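Local coordinates for NIPSNAP domain protein (Burkholderia xenovorans, PDB 5K9F) that is of unknown function but belongs to the NipSnap family of the dimeric alpha-beta barrel clan and holds oxamic acid in a pocket between helices and sheet, at residues A[9-13]-A[102-106]; A[20-26]-A[91-96]; A[26-30]-A[47-51]; A[37-43]-A[74-78]. The contacts are given in a common frame with arbitrary orientation. Residue numbers count along the deposited sequence, not the author numbering.

Contact 1 of 4, residues A[9-13]-A[102-106]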
loop_
_atom_site.group_PDB
_atom_site.type_symbol
_atom_site.label_atom_id
_atom_site.label_comp_id
_atom_site.label_asym_id
_atom_site.label_seq_id
_atom_site.Cartn_x
_atom_site.Cartn_y
_atom_site.Cartn_z
ATOM N N MET A 9 -23.429 -15.782 11.951
ATOM C CA MET A 9 -22.054 -16.055 12.349
ATOM C C MET A 9 -21.144 -14.854 12.024
ATOM O O MET A 9 -21.311 -14.168 11.021
ATOM C CB MET A 9 -21.535 -17.332 11.664
ATOM C CG MET A 9 -20.098 -17.716 12.049
ATOM S SD MET A 9 -19.509 -19.346 11.494
ATOM C CE MET A 9 -19.312 -19.114 9.721
ATOM N N LEU A 10 -20.206 -14.584 12.915
ATOM C CA LEU A 10 -19.168 -13.589 12.692
ATOM C C LEU A 10 -17.877 -14.320 12.354
ATOM O O LEU A 10 -17.444 -15.190 13.113
ATOM C CB LEU A 10 -18.981 -12.744 13.951
ATOM C CG LEU A 10 -17.880 -11.698 13.946
ATOM C CD1 LEU A 10 -18.268 -10.571 13.021
ATOM C CD2 LEU A 10 -17.640 -11.202 15.370
ATOM N N VAL A 11 -17.250 -13.967 11.233
ATOM C CA VAL A 11 -16.045 -14.651 10.780
ATOM C C VAL A 11 -14.851 -13.719 10.915
ATOM O O VAL A 11 -14.902 -12.556 10.494
ATOM C CB VAL A 11 -16.208 -15.161 9.338
ATOM C CG1 VAL A 11 -14.916 -15.730 8.837
ATOM C CG2 VAL A 11 -17.294 -16.235 9.292
ATOM N N GLU A 12 -13.781 -14.216 11.521
ATOM C CA GLU A 12 -12.545 -13.453 11.628
ATOM C C GLU A 12 -11.486 -14.061 10.721
ATOM O O GLU A 12 -11.256 -15.276 10.766
ATOM C CB GLU A 12 -12.040 -13.427 13.070
ATOM C CG GLU A 12 -10.713 -12.680 13.174
ATOM C CD GLU A 12 -10.149 -12.652 14.592
ATOM O OE1 GLU A 12 -10.680 -13.379 15.456
ATOM O OE2 GLU A 12 -9.164 -11.909 14.831
ATOM N N GLN A 13 -10.847 -13.228 9.889
ATOM C CA GLN A 13 -9.729 -13.684 9.061
ATOM C C GLN A 13 -8.470 -12.995 9.567
ATOM O O GLN A 13 -8.338 -11.772 9.450
ATOM C CB GLN A 13 -9.936 -13.401 7.569
ATOM C CG GLN A 13 -8.741 -13.940 6.761
ATOM C CD GLN A 13 -8.960 -13.969 5.259
ATOM O OE1 GLN A 13 -8.319 -14.741 4.554
ATOM N NE2 GLN A 13 -9.831 -13.108 4.764
ATOM N N LEU A 102 -12.929 -8.529 10.141
ATOM C CA LEU A 102 -14.185 -9.208 10.435
ATOM C C LEU A 102 -15.030 -9.265 9.177
ATOM O O LEU A 102 -15.103 -8.287 8.420
ATOM C CB LEU A 102 -14.950 -8.503 11.560
ATOM C CG LEU A 102 -14.200 -8.381 12.885
ATOM C CD1 LEU A 102 -15.024 -7.556 13.867
ATOM C CD2 LEU A 102 -13.883 -9.747 13.474
ATOM N N LEU A 103 -15.634 -10.436 8.948
ATOM C CA LEU A 103 -16.413 -10.733 7.751
ATOM C C LEU A 103 -17.775 -11.294 8.132
ATOM O O LEU A 103 -17.928 -11.934 9.173
ATOM C CB LEU A 103 -15.702 -11.766 6.880
ATOM C CG LEU A 103 -14.248 -11.475 6.504
ATOM C CD1 LEU A 103 -13.655 -12.667 5.734
ATOM C CD2 LEU A 103 -14.123 -10.176 5.689
ATOM N N THR A 104 -18.757 -11.076 7.261
ATOM C CA THR A 104 -20.085 -11.655 7.442
ATOM C C THR A 104 -20.381 -12.606 6.296
ATOM O O THR A 104 -20.184 -12.239 5.131
ATOM C CB THR A 104 -21.144 -10.565 7.480
ATOM O OG1 THR A 104 -20.909 -9.723 8.609
ATOM C CG2 THR A 104 -22.542 -11.191 7.591
ATOM N N PRO A 105 -20.829 -13.831 6.568
ATOM C CA PRO A 105 -21.185 -14.732 5.468
ATOM C C PRO A 105 -22.412 -14.236 4.719
ATOM O O PRO A 105 -23.374 -13.741 5.319
ATOM C CB PRO A 105 -21.468 -16.068 6.172
ATOM C CG PRO A 105 -20.856 -15.938 7.538
ATOM C CD PRO A 105 -20.923 -14.481 7.885
ATOM N N ALA A 106 -22.368 -14.378 3.393
ATOM C CA ALA A 106 -23.570 -14.261 2.590
ATOM C C ALA A 106 -24.554 -15.358 3.001
ATOM O O ALA A 106 -24.156 -16.391 3.546
ATOM C CB ALA A 106 -23.222 -14.369 1.107
HETATM O O HOH W 1 -21.758 -10.861 11.115
#
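Two backbone hydrogen bonds close a ring between Val-11 and Leu-103: Val-11 N donates to Leu-103 O at 3.0 Å (162° at the hydrogen), and Leu-103 N donates to Val-11 O at 2.7 Å (159°). This reciprocal pattern defines an antiparallel hydrogen-bonded pair; Glu-12 and Leu-102, with CA atoms 4.7 Å apart, form the adjoining non-hydrogen-bonded pair. A CA-H...O contact from Leu-102 CA to Val-11 O (3.4 Å) supplements the ladder. Beyond it, a water donates to Thr-104 OG1 at 2.9 Å and, weakly, to Met-9 O at 3.3 Å, spanning the place where direct pairing has ended. The carboxylate of Glu-12 is held outside the two segments by Thr-100, Arg-14 and Arg-71. Side chains then pack on both faces. Val-11 CB lies 4.2 Å from Leu-103 CB and Val-11 CG2 lies 4.0 Å from Pro-105 CG on one face, while Leu-10 CD1 approaches Leu-102 CB at 4.2 Å on the other, beneath Phe-68 of helix 68-79. Leu-103 to Pro-105 also pair with a strand of the second subunit, so the sheet continues across the interface, consistent with the dimeric alpha-beta barrel clan: an antiparallel sheet joining central strand 10-18 to strand 95-105, the outermost of this chain.

Contact 2 of 4, residues A[20-26]-A[91-96]. With OXM (oxamic acid), chain B.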
loop_
_atom_site.group_PDB
_atom_site.type_symbol
_atom_site.label_atom_id
_atom_site.label_comp_id
_atom_site.label_asym_id
_atom_site.label_seq_id
_atom_site.Cartn_x
_atom_site.Cartn_y
_atom_site.Cartn_z
ATOM N N PRO A 20 11.043 -14.906 6.853
ATOM C CA PRO A 20 11.217 -15.727 5.652
ATOM C C PRO A 20 11.755 -17.107 5.994
ATOM O O PRO A 20 12.683 -17.256 6.799
ATOM C CB PRO A 20 12.212 -14.920 4.810
ATOM C CG PRO A 20 11.938 -13.508 5.211
ATOM C CD PRO A 20 11.599 -13.553 6.682
ATOM N N GLY A 21 11.123 -18.120 5.406
ATOM C CA GLY A 21 11.546 -19.491 5.548
ATOM C C GLY A 21 10.991 -20.223 6.746
ATOM O O GLY A 21 11.289 -21.413 6.910
ATOM N N SER A 22 10.193 -19.568 7.582
ATOM C CA SER A 22 9.813 -20.130 8.870
ATOM C C SER A 22 8.421 -20.760 8.884
ATOM O O SER A 22 8.003 -21.270 9.931
ATOM C CB SER A 22 9.911 -19.047 9.959
ATOM O OG SER A 22 8.858 -18.109 9.855
ATOM N N VAL A 23 7.706 -20.774 7.753
ATOM C CA VAL A 23 6.314 -21.238 7.760
ATOM C C VAL A 23 6.214 -22.688 8.231
ATOM O O VAL A 23 5.384 -23.022 9.083
ATOM C CB VAL A 23 5.672 -21.063 6.371
ATOM C CG1 VAL A 23 4.336 -21.822 6.316
ATOM C CG2 VAL A 23 5.452 -19.590 6.080
ATOM N N SER A 24 7.033 -23.580 7.670
ATOM C CA SER A 24 6.903 -24.984 8.050
ATOM C C SER A 24 7.260 -25.198 9.518
ATOM O O SER A 24 6.627 -26.019 10.198
ATOM C CB SER A 24 7.756 -25.866 7.140
ATOM O OG SER A 24 9.131 -25.598 7.305
ATOM N N THR A 25 8.248 -24.464 10.033
ATOM C CA THR A 25 8.587 -24.566 11.451
ATOM C C THR A 25 7.433 -24.087 12.322
ATOM O O THR A 25 7.085 -24.733 13.323
ATOM C CB THR A 25 9.847 -23.751 11.746
ATOM O OG1 THR A 25 10.947 -24.278 10.997
ATOM C CG2 THR A 25 10.192 -23.801 13.225
ATOM N N PHE A 26 6.823 -22.959 11.948
ATOM C CA PHE A 26 5.697 -22.428 12.710
ATOM C C PHE A 26 4.529 -23.406 12.710
ATOM O O PHE A 26 3.938 -23.683 13.762
ATOM C CB PHE A 26 5.266 -21.072 12.137
ATOM C CG PHE A 26 4.117 -20.441 12.876
ATOM C CD1 PHE A 26 2.804 -20.723 12.519
ATOM C CD2 PHE A 26 4.349 -19.569 13.930
ATOM C CE1 PHE A 26 1.750 -20.165 13.200
ATOM C CE2 PHE A 26 3.297 -18.993 14.615
ATOM C CZ PHE A 26 1.990 -19.294 14.253
ATOM N N ALA A 91 6.780 -19.666 20.080
ATOM C CA ALA A 91 6.520 -19.448 18.661
ATOM C C ALA A 91 6.592 -17.988 18.247
ATOM O O ALA A 91 6.719 -17.706 17.049
ATOM C CB ALA A 91 5.135 -19.993 18.285
ATOM N N GLY A 92 6.533 -17.062 19.204
ATOM C CA GLY A 92 6.254 -15.676 18.871
ATOM C C GLY A 92 7.337 -15.000 18.060
ATOM O O GLY A 92 7.039 -14.119 17.249
ATOM N N SER A 93 8.599 -15.402 18.248
ATOM C CA SER A 93 9.693 -14.744 17.548
ATOM C C SER A 93 9.609 -14.923 16.034
ATOM O O SER A 93 10.240 -14.155 15.299
ATOM C CB SER A 93 11.048 -15.242 18.067
ATOM O OG SER A 93 11.382 -16.535 17.588
ATOM N N MET A 94 8.841 -15.899 15.545
ATOM C CA MET A 94 8.692 -16.055 14.104
ATOM C C MET A 94 7.722 -15.046 13.501
ATOM O O MET A 94 7.699 -14.885 12.281
ATOM C CB MET A 94 8.230 -17.484 13.766
ATOM C CG MET A 94 9.316 -18.520 13.988
ATOM S SD MET A 94 8.757 -20.209 13.659
ATOM C CE MET A 94 8.155 -20.674 15.269
ATOM N N ILE A 95 6.933 -14.353 14.320
ATOM C CA ILE A 95 5.876 -13.484 13.807
ATOM C C ILE A 95 6.400 -12.058 13.660
ATOM O O ILE A 95 6.845 -11.441 14.637
ATOM C CB ILE A 95 4.645 -13.523 14.718
ATOM C CG1 ILE A 95 4.037 -14.924 14.720
ATOM C CG2 ILE A 95 3.612 -12.521 14.239
ATOM C CD1 ILE A 95 2.867 -15.042 15.666
ATOM N N GLU A 96 6.351 -11.531 12.433
ATOM C CA GLU A 96 6.826 -10.170 12.181
ATOM C C GLU A 96 5.714 -9.135 12.235
ATOM O O GLU A 96 5.949 -7.995 12.676
ATOM C CB GLU A 96 7.526 -10.090 10.821
ATOM C CG GLU A 96 8.829 -10.870 10.776
ATOM C CD GLU A 96 9.602 -10.605 9.500
ATOM O OE1 GLU A 96 9.018 -10.030 8.557
ATOM O OE2 GLU A 96 10.788 -10.966 9.445
HETATM C C1 OXM B . -0.883 -17.522 17.422
HETATM N N1 OXM B . -2.043 -16.882 17.323
HETATM O O1 OXM B . -0.698 -18.678 16.982
HETATM C C2 OXM B . 0.275 -16.863 18.055
HETATM O O2 OXM B . 1.370 -17.474 18.040
HETATM O O3 OXM B . 0.158 -15.729 18.576
#
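No hydrogen bond crosses between 20-26 and 91-96; instead one thioether fills much of the gap. Met-94 SD lies 3.8 Å from Phe-26 N, 3.9 Å from Phe-26 CB, 3.9 Å from Thr-25 CG2 and 3.9 Å from Ser-22 O, so the sulfur rests against the first turn of helix 23-33. That turn is closed by its own bond, Phe-26 N to Ser-22 O at 2.9 Å. On the other side, Met-94 N to Ala-91 O (3.2 Å) and Ile-95 N to Gly-92 O (2.9 Å) bend the chain as it leaves helix 82-91 and enters strand 95-105. Ser-22 OG is 4.0 Å from Met-94 CB but bonds to the carbonyl of Lys-19. Deeper in, Phe-26 CE2 meets Ala-91 CB at 4.2 Å and Ile-95 CD1 at 4.1 Å, both approaching the ring obliquely. Phe-26 and Ile-95 also reach the ligand: Ile-95 CD1 is 3.7 Å from O2 of oxamic acid, and Phe-26 CZ is 3.9 Å from its O1, which lies at the ring edge. With these distances and no polar atom among the closest protein partners here, the contact forms an apolar part of the wall of the oxamic acid pocket, which Tyr-16, Gln-38, Trp-84 and Phe-87 also line.

Contact 3 of 4, residues A[26-30]-A[47-51]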
loop_
_atom_site.group_PDB
_atom_site.type_symbol
_atom_site.label_atom_id
_atom_site.label_comp_id
_atom_site.label_asym_id
_atom_site.label_seq_id
_atom_site.Cartn_x
_atom_site.Cartn_y
_atom_site.Cartn_z
ATOM N N PHE A 26 6.823 -22.959 11.948
ATOM C CA PHE A 26 5.697 -22.428 12.710
ATOM C C PHE A 26 4.529 -23.406 12.710
ATOM O O PHE A 26 3.938 -23.683 13.762
ATOM C CB PHE A 26 5.266 -21.072 12.137
ATOM C CG PHE A 26 4.117 -20.441 12.876
ATOM C CD1 PHE A 26 2.804 -20.723 12.519
ATOM C CD2 PHE A 26 4.349 -19.569 13.930
ATOM C CE1 PHE A 26 1.750 -20.165 13.200
ATOM C CE2 PHE A 26 3.297 -18.993 14.615
ATOM C CZ PHE A 26 1.990 -19.294 14.253
ATOM N N LEU A 27 4.176 -23.932 11.535
ATOM C CA LEU A 27 3.011 -24.810 11.450
ATOM C C LEU A 27 3.228 -26.099 12.232
ATOM O O LEU A 27 2.295 -26.613 12.849
ATOM C CB LEU A 27 2.680 -25.121 9.988
ATOM C CG LEU A 27 2.114 -23.929 9.210
ATOM C CD1 LEU A 27 1.910 -24.324 7.749
ATOM C CD2 LEU A 27 0.812 -23.425 9.838
ATOM N N SER A 28 4.447 -26.640 12.204
ATOM C CA SER A 28 4.735 -27.844 12.977
ATOM C C SER A 28 4.648 -27.578 14.473
ATOM O O SER A 28 4.086 -28.390 15.222
ATOM C CB SER A 28 6.116 -28.382 12.612
ATOM O OG SER A 28 6.117 -28.893 11.296
ATOM N N LEU A 29 5.215 -26.460 14.926
ATOM C CA LEU A 29 5.182 -26.122 16.345
ATOM C C LEU A 29 3.759 -25.835 16.806
ATOM O O LEU A 29 3.349 -26.278 17.888
ATOM C CB LEU A 29 6.089 -24.920 16.602
ATOM C CG LEU A 29 6.321 -24.472 18.042
ATOM C CD1 LEU A 29 6.998 -25.553 18.865
ATOM C CD2 LEU A 29 7.164 -23.204 18.023
ATOM N N TYR A 30 2.993 -25.104 15.992
ATOM C CA TYR A 30 1.599 -24.821 16.320
ATOM C C TYR A 30 0.779 -26.106 16.415
ATOM O O TYR A 30 0.027 -26.307 17.378
ATOM C CB TYR A 30 1.000 -23.865 15.274
ATOM C CG TYR A 30 -0.487 -23.628 15.478
ATOM C CD1 TYR A 30 -0.946 -22.817 16.508
ATOM C CD2 TYR A 30 -1.429 -24.243 14.659
ATOM C CE1 TYR A 30 -2.304 -22.607 16.702
ATOM C CE2 TYR A 30 -2.787 -24.044 14.848
ATOM C CZ TYR A 30 -3.217 -23.216 15.866
ATOM O OH TYR A 30 -4.573 -23.012 16.053
ATOM N N GLY A 47 -10.597 -22.553 8.615
ATOM C CA GLY A 47 -9.524 -22.732 7.662
ATOM C C GLY A 47 -8.216 -22.239 8.236
ATOM O O GLY A 47 -8.183 -21.265 9.000
ATOM N N TYR A 48 -7.124 -22.914 7.895
ATOM C CA TYR A 48 -5.794 -22.513 8.347
ATOM C C TYR A 48 -4.860 -22.796 7.180
ATOM O O TYR A 48 -4.692 -23.957 6.793
ATOM C CB TYR A 48 -5.386 -23.286 9.608
ATOM C CG TYR A 48 -4.413 -22.575 10.532
ATOM C CD1 TYR A 48 -3.106 -22.336 10.148
ATOM C CD2 TYR A 48 -4.797 -22.188 11.811
ATOM C CE1 TYR A 48 -2.212 -21.709 11.010
ATOM C CE2 TYR A 48 -3.923 -21.554 12.665
ATOM C CZ TYR A 48 -2.630 -21.313 12.267
ATOM O OH TYR A 48 -1.748 -20.681 13.123
ATOM N N TYR A 49 -4.277 -21.747 6.608
ATOM C CA TYR A 49 -3.577 -21.837 5.331
ATOM C C TYR A 49 -2.214 -21.163 5.397
ATOM O O TYR A 49 -1.947 -20.329 6.267
ATOM C CB TYR A 49 -4.373 -21.140 4.210
ATOM C CG TYR A 49 -5.814 -21.543 4.106
ATOM C CD1 TYR A 49 -6.172 -22.733 3.474
ATOM C CD2 TYR A 49 -6.821 -20.738 4.623
ATOM C CE1 TYR A 49 -7.504 -23.105 3.364
ATOM C CE2 TYR A 49 -8.153 -21.097 4.514
ATOM C CZ TYR A 49 -8.486 -22.276 3.883
ATOM O OH TYR A 49 -9.817 -22.654 3.772
ATOM N N PHE A 50 -1.358 -21.494 4.430
ATOM C CA PHE A 50 -0.205 -20.648 4.147
ATOM C C PHE A 50 -0.248 -20.191 2.693
ATOM O O PHE A 50 -0.891 -20.809 1.843
ATOM C CB PHE A 50 1.138 -21.337 4.482
ATOM C CG PHE A 50 1.420 -22.600 3.709
ATOM C CD1 PHE A 50 0.971 -23.826 4.171
ATOM C CD2 PHE A 50 2.205 -22.557 2.577
ATOM C CE1 PHE A 50 1.268 -25.000 3.471
ATOM C CE2 PHE A 50 2.504 -23.727 1.876
ATOM C CZ PHE A 50 2.033 -24.936 2.328
ATOM N N SER A 51 0.405 -19.064 2.412
ATOM C CA SER A 51 0.280 -18.468 1.090
ATOM C C SER A 51 1.203 -19.140 0.080
ATOM O O SER A 51 2.328 -19.536 0.399
ATOM C CB SER A 51 0.588 -16.972 1.153
ATOM O OG SER A 51 1.886 -16.745 1.688
#
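Tyr-48 slides its ring across one face of Tyr-30: the centroids are 4.8 Å apart, the planes are inclined by 24°, and Tyr-30 CE2 comes within 3.5 Å of Tyr-48 CE2. The rings are nearly parallel but so displaced that they barely overlap. Further along the Tyr-48 side chain, its OH lies 3.5 Å from Phe-26 CE1, at the edge of that ring and near its plane. Leu-27 fits between the strand's two inward-facing aromatics, with CD2 at 3.7 Å from Tyr-48 CE1 and CD1 at 3.7 Å from Phe-50 CD1. Strand alternation explains the choice of partners: Tyr-48 and Phe-50 point their CA-to-CB bonds toward helix 26-30, whereas that of Tyr-49 points away. The helix and strand segments run at 158° to each other, with axes 11.4 Å apart, a gap that these long side chains bridge. The second subunit completes the cluster, placing Phe-108 edge-to-face against Tyr-48, while Tyr-49 to Ser-51 extend the sheet into that chain. Tyr-30 OH is directed to Gln-38 of the next helix. No hydrogen bond joins the two segments, so the chemistry implies that helix 23-33 is held on strand 45-51 by aromatic and aliphatic packing beside the subunit interface.

Contact 4 of 4, residues A[37-43]-A[74-78]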
loop_
_atom_site.group_PDB
_atom_site.type_symbol
_atom_site.label_atom_id
_atom_site.label_comp_id
_atom_site.label_asym_id
_atom_site.label_seq_id
_atom_site.Cartn_x
_atom_site.Cartn_y
_atom_site.Cartn_z
ATOM N N ILE A 37 -5.180 -26.264 22.142
ATOM C CA ILE A 37 -5.554 -25.224 23.098
ATOM C C ILE A 37 -6.376 -24.139 22.415
ATOM O O ILE A 37 -7.442 -23.745 22.908
ATOM C CB ILE A 37 -4.296 -24.633 23.760
ATOM C CG1 ILE A 37 -3.531 -25.711 24.528
ATOM C CG2 ILE A 37 -4.670 -23.479 24.681
ATOM C CD1 ILE A 37 -2.124 -25.295 24.864
ATOM N N GLN A 38 -5.887 -23.638 21.275
ATOM C CA GLN A 38 -6.547 -22.520 20.607
ATOM C C GLN A 38 -7.909 -22.925 20.055
ATOM O O GLN A 38 -8.896 -22.200 20.225
ATOM C CB GLN A 38 -5.668 -21.966 19.488
ATOM C CG GLN A 38 -6.333 -20.758 18.830
ATOM C CD GLN A 38 -5.416 -20.004 17.888
ATOM O OE1 GLN A 38 -4.678 -20.597 17.093
ATOM N NE2 GLN A 38 -5.441 -18.673 17.986
ATOM N N ALA A 39 -7.984 -24.074 19.376
ATOM C CA ALA A 39 -9.269 -24.533 18.864
ATOM C C ALA A 39 -10.225 -24.851 20.003
ATOM O O ALA A 39 -11.434 -24.619 19.892
ATOM C CB ALA A 39 -9.076 -25.757 17.970
ATOM N N GLY A 40 -9.703 -25.379 21.110
ATOM C CA GLY A 40 -10.558 -25.657 22.250
ATOM C C GLY A 40 -11.184 -24.400 22.823
ATOM O O GLY A 40 -12.354 -24.398 23.209
ATOM N N ALA A 41 -10.420 -23.312 22.866
ATOM C CA ALA A 41 -10.923 -22.068 23.437
ATOM C C ALA A 41 -11.823 -21.319 22.463
ATOM O O ALA A 41 -12.869 -20.787 22.859
ATOM C CB ALA A 41 -9.756 -21.172 23.851
ATOM N N LEU A 42 -11.415 -21.233 21.196
ATOM C CA LEU A 42 -12.120 -20.387 20.238
ATOM C C LEU A 42 -13.310 -21.085 19.600
ATOM O O LEU A 42 -14.283 -20.416 19.228
ATOM C CB LEU A 42 -11.156 -19.909 19.152
ATOM C CG LEU A 42 -10.006 -19.029 19.649
ATOM C CD1 LEU A 42 -9.193 -18.460 18.483
ATOM C CD2 LEU A 42 -10.499 -17.907 20.551
ATOM N N GLY A 43 -13.279 -22.403 19.409
ATOM C CA GLY A 43 -14.517 -23.086 19.060
ATOM C C GLY A 43 -14.744 -23.627 17.655
ATOM O O GLY A 43 -15.121 -24.795 17.510
ATOM N N ARG A 74 -14.076 -15.703 24.444
ATOM C CA ARG A 74 -13.202 -16.831 24.152
ATOM C C ARG A 74 -11.756 -16.386 23.988
ATOM O O ARG A 74 -10.832 -17.112 24.376
ATOM C CB ARG A 74 -13.706 -17.561 22.903
ATOM C CG ARG A 74 -15.037 -18.293 23.157
ATOM C CD ARG A 74 -15.624 -18.868 21.866
ATOM N NE ARG A 74 -16.824 -19.686 22.085
ATOM C CZ ARG A 74 -16.811 -21.012 22.226
ATOM N NH1 ARG A 74 -15.661 -21.673 22.202
ATOM N NH2 ARG A 74 -17.944 -21.680 22.400
ATOM N N LYS A 75 -11.531 -15.200 23.410
ATOM C CA LYS A 75 -10.162 -14.710 23.280
ATOM C C LYS A 75 -9.525 -14.439 24.636
ATOM O O LYS A 75 -8.321 -14.660 24.814
ATOM C CB LYS A 75 -10.130 -13.448 22.414
ATOM C CG LYS A 75 -10.277 -13.729 20.942
ATOM C CD LYS A 75 -10.343 -12.434 20.137
ATOM C CE LYS A 75 -9.018 -11.661 20.171
ATOM N NZ LYS A 75 -7.870 -12.459 19.649
ATOM N N ALA A 76 -10.309 -13.954 25.605
ATOM C CA ALA A 76 -9.750 -13.716 26.931
ATOM C C ALA A 76 -9.468 -15.034 27.639
ATOM O O ALA A 76 -8.485 -15.148 28.383
ATOM C CB ALA A 76 -10.695 -12.845 27.760
ATOM N N ILE A 77 -10.321 -16.039 27.419
ATOM C CA ILE A 77 -10.049 -17.366 27.963
ATOM C C ILE A 77 -8.734 -17.895 27.418
ATOM O O ILE A 77 -7.908 -18.442 28.160
ATOM C CB ILE A 77 -11.211 -18.328 27.660
ATOM C CG1 ILE A 77 -12.438 -17.947 28.498
ATOM C CG2 ILE A 77 -10.793 -19.782 27.933
ATOM C CD1 ILE A 77 -13.699 -18.654 28.088
ATOM N N LEU A 78 -8.513 -17.728 26.115
ATOM C CA LEU A 78 -7.285 -18.234 25.517
ATOM C C LEU A 78 -6.074 -17.462 26.025
ATOM O O LEU A 78 -5.061 -18.060 26.409
ATOM C CB LEU A 78 -7.386 -18.149 23.999
ATOM C CG LEU A 78 -6.122 -18.529 23.238
ATOM C CD1 LEU A 78 -5.800 -20.000 23.463
ATOM C CD2 LEU A 78 -6.344 -18.212 21.768
HETATM O O HOH W 2 -15.594 -24.430 22.596
#
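Ile-37 begins the contact, its CG2 lying 3.9 Å from Leu-78 CD1. One residue on, Gln-38 presents its aliphatic portion, CG being 3.9 Å from Leu-78 CD2; its OE1 is occupied by Tyr-30 OH, and the residue also lines the oxamic acid pocket. Gly-40 O accepts from a water at 3.3 Å, and the same water accepts from Arg-74 NH1 at 2.8 Å. Ala-41 points its CB at the other helix: CB is 3.8 Å from Leu-78 CB, and its O accepts a hydrogen bond from Arg-74 NH1 (3.0 Å, 146°). Leu-42 turns its end back, with CD2 4.0 Å from Arg-74 CB and CG 4.3 Å from Leu-78 CD2. Together Ile-37, Gln-38, Ala-41 and Leu-42 form the hole that receives Leu-78 as a knob. Gly-43 leaves the helix with phi of 108°; a CB there would fall 2.9 Å from Arg-74 NH1. Through NH1 the guanidinium binds a carbonyl in the last turn of helix 35-42, while its NE forms a salt bridge with Asp-70. The helical segments cross at 146° with axes 8.8 Å apart, a roughly antiparallel pair; Trp-84 of helix 82-91 packs against Ile-37, Gln-38 and Leu-78, and Trp-63 of strand 58-65 against Gln-38 and Leu-42.

Contact 1 pairs the chain's first strand with its last, 10-18 with 95-105, and spans the sequence intervals of the other three. Contacts 2 and 3, with centres 10 Å apart, share Phe-26 and helix 23-33, which they tie to the start of strand 95-105 and to strand 45-51. Contact 4, centred about 17 Å from contact 3 and 21 Å from contact 2, joins helices 35-42 and 68-79; its segments alternate along the chain with those of contact 3, and a probable Tyr-30 to Gln-38 hydrogen bond connects them. Pocket residues come from helix 23-33 (Phe-26, common to contacts 2 and 3), strand 95-105 (Ile-95, contact 2) and helix 35-42 (Gln-38, contact 4), whereas contacts 1 and 3 both meet the second subunit.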